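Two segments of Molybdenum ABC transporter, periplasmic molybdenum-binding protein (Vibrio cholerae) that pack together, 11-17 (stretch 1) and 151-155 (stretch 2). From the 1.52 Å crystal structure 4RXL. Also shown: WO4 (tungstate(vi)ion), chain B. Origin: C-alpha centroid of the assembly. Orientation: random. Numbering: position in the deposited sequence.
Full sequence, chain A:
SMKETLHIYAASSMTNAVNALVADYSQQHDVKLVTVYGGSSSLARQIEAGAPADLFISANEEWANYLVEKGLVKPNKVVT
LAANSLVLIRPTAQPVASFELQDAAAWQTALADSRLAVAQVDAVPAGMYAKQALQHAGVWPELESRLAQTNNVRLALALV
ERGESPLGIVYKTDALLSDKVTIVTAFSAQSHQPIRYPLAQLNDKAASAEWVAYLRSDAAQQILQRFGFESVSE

Stretch 1, residues 11-17: ASSMTNA
Stretch 2 151-155: NNVRL

Two segments of one chain, far apart in sequence, meet beside a bound tungstate and bury 292 Å² between them. Stretch 1 leaves an extended residue, makes a 3-10 turn over residues 12-14, and enters a helix at Thr 15. Stretch 2 is loop at Asn 151 (-71/-17, chi1 m, chi2 -2°) and Asn 152 and helical from Val 153 through Leu 155 (-73/-33, chi1 m, chi2 t). The closest CA pair is Ser 12 and Arg 154, 6.2 Å apart.

Ala 11 is extended (phi/psi -43/139) and does not touch stretch 2. Its O accepts from Met 14 N at 2.8 Å, and its methyl CB sits 3.3 Å from tungstate O4.

Ser 12 (-53/-35, chi1 m) is buried, with CB directed toward stretch 2. Its OG packs 3.1 Å from Asn 152 CG; OG and Asn 152 ND2 are 3.3 Å apart, but the angle is too poor for a hydrogen bond. Asn 152 (-158/167, chi1 p, chi2 60°) is the N-cap, with CB toward stretch 1. Its OD1 accepts from Leu 155 N at 3.0 Å and, weakly, from Arg 154 N at 2.8 Å. Ser 12 CB also lies 3.9 Å from Arg 154 CG. Ser 12 O lies over one face of the guanidinium.

Ser 13 (-66/-17, chi1 p) is buried, with CB sideways. It directs its N and OG to the anion. Both donate to tungstate O4, at 2.8 Å and a very short 2.5 Å. Val 153 N donates to tungstate O1 at 2.6 Å, so the ion bridges the stretches. Ser 13 CB packs 3.9 Å from Val 153 CG1; Val 153 (-66/-29, chi1 p) is buried, with CB toward stretch 1. Water 1 donates to Ser 13 O at 2.7 Å and accepts from Arg 154 NH2 at 3.0 Å, a second bridge.

The CA-to-CB bond of Met 14 (-87/2; m, m, t) points away from stretch 2, and the residue does not touch that stretch.

Thr 15 (-53/-57, chi1 m) closes the turn, with CB toward stretch 2. Its N and OG1 both donate to Ser 12 O, at 3.1 and 2.7 Å. Its CB is 4.0 Å from Arg 154 NH1.

Asn 16 (-72/-41, chi1 m, chi2 80°) has CB sideways, but its amide reaches stretch 2. OD1 lies at the guanidinium edge and accepts from Arg 154 NH1 at 2.7 Å and NH2 at 2.8 Å. Arg 154 (-72/-28; m, m, t, chi4 90°) has CB toward stretch 1, and its side chain carries both nitrogens to that oxygen. Stretch 1 covers 91 Å² of it.

Ala 17 (-65/-42) continues the helix without touching stretch 2.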

# COMPACT_ATOMS: atom_id res chain seq x y z
N ALA A 11 -6.67 -1.41 -0.58
CA ALA A 11 -5.42 -1.57 0.13
C ALA A 11 -5.30 -0.59 1.30
O ALA A 11 -5.65 0.60 1.19
CB ALA A 11 -4.28 -1.32 -0.84
N SER A 12 -4.78 -1.06 2.40
CA SER A 12 -4.61 -0.24 3.56
C SER A 12 -3.86 1.06 3.30
O SER A 12 -4.17 2.07 3.92
CB SER A 12 -3.90 -1.00 4.65
OG SER A 12 -4.70 -2.11 5.06
N SER A 13 -2.88 1.07 2.39
CA SER A 13 -2.14 2.31 2.14
C SER A 13 -3.05 3.38 1.51
O SER A 13 -2.66 4.54 1.45
CB SER A 13 -0.91 2.06 1.23
OG SER A 13 -1.27 1.43 0.01
N MET A 14 -4.20 2.98 0.98
CA MET A 14 -5.19 3.91 0.41
C MET A 14 -6.20 4.50 1.41
O MET A 14 -7.06 5.34 1.03
CB MET A 14 -5.91 3.22 -0.76
CG MET A 14 -5.17 3.38 -2.10
SD MET A 14 -5.43 5.02 -2.92
CE MET A 14 -4.29 4.92 -4.31
N THR A 15 -6.05 4.15 2.68
CA THR A 15 -7.06 4.46 3.70
C THR A 15 -7.40 5.94 3.68
O THR A 15 -8.57 6.32 3.52
CB THR A 15 -6.59 4.06 5.10
OG1 THR A 15 -6.48 2.64 5.15
CG2 THR A 15 -7.56 4.53 6.16
N ASN A 16 -6.40 6.79 3.85
CA ASN A 16 -6.66 8.20 4.02
C ASN A 16 -7.12 8.87 2.76
O ASN A 16 -8.05 9.64 2.80
CB ASN A 16 -5.48 8.94 4.64
CG ASN A 16 -5.11 8.34 5.97
OD1 ASN A 16 -4.44 7.33 6.04
ND2 ASN A 16 -5.58 8.95 7.03
N ALA A 17 -6.51 8.53 1.64
CA ALA A 17 -6.86 9.12 0.37
C ALA A 17 -8.27 8.74 -0.04
O ALA A 17 -9.00 9.62 -0.51
CB ALA A 17 -5.87 8.69 -0.72
N ASN A 151 -0.27 -8.04 8.85
CA ASN A 151 -1.28 -8.30 7.81
C ASN A 151 -1.48 -7.20 6.77
O ASN A 151 -2.08 -7.43 5.70
CB ASN A 151 -2.65 -8.56 8.45
CG ASN A 151 -2.69 -9.81 9.27
OD1 ASN A 151 -1.70 -10.53 9.36
ND2 ASN A 151 -3.81 -10.06 9.90
N ASN A 152 -1.00 -5.98 7.06
CA ASN A 152 -1.04 -4.90 6.09
C ASN A 152 -0.01 -3.85 6.45
O ASN A 152 0.56 -3.90 7.55
CB ASN A 152 -2.46 -4.31 5.95
CG ASN A 152 -2.93 -3.58 7.18
OD1 ASN A 152 -2.30 -2.59 7.61
ND2 ASN A 152 -4.05 -3.99 7.71
N VAL A 153 0.24 -2.95 5.50
CA VAL A 153 1.30 -1.98 5.66
C VAL A 153 1.03 -1.00 6.80
O VAL A 153 1.97 -0.52 7.42
CB VAL A 153 1.60 -1.28 4.35
CG1 VAL A 153 0.55 -0.27 3.97
CG2 VAL A 153 2.98 -0.64 4.40
N ARG A 154 -0.23 -0.70 7.12
CA ARG A 154 -0.50 0.21 8.21
C ARG A 154 -0.22 -0.41 9.57
O ARG A 154 0.13 0.29 10.51
CB ARG A 154 -1.92 0.78 8.08
CG ARG A 154 -2.07 1.70 6.87
CD ARG A 154 -1.25 2.98 7.00
NE ARG A 154 -1.42 3.96 5.91
CZ ARG A 154 -2.33 4.93 5.89
NH1 ARG A 154 -3.18 5.07 6.90
NH2 ARG A 154 -2.39 5.76 4.86
N LEU A 155 -0.34 -1.73 9.67
CA LEU A 155 0.01 -2.40 10.92
C LEU A 155 1.52 -2.43 11.08
O LEU A 155 2.01 -2.39 12.20
CB LEU A 155 -0.58 -3.81 10.95
CG LEU A 155 -2.12 -3.85 11.08
CD1 LEU A 155 -2.63 -5.25 10.78
CD2 LEU A 155 -2.63 -3.39 12.44
W WO4 B . -1.02 -2.83 1.27
O1 WO4 B . -1.11 -3.24 3.24
O2 WO4 B . 0.82 -3.10 0.41
O3 WO4 B . -2.37 -4.02 0.28
O4 WO4 B . -1.50 -0.85 0.96
O HOH W 1 -0.44 5.55 2.56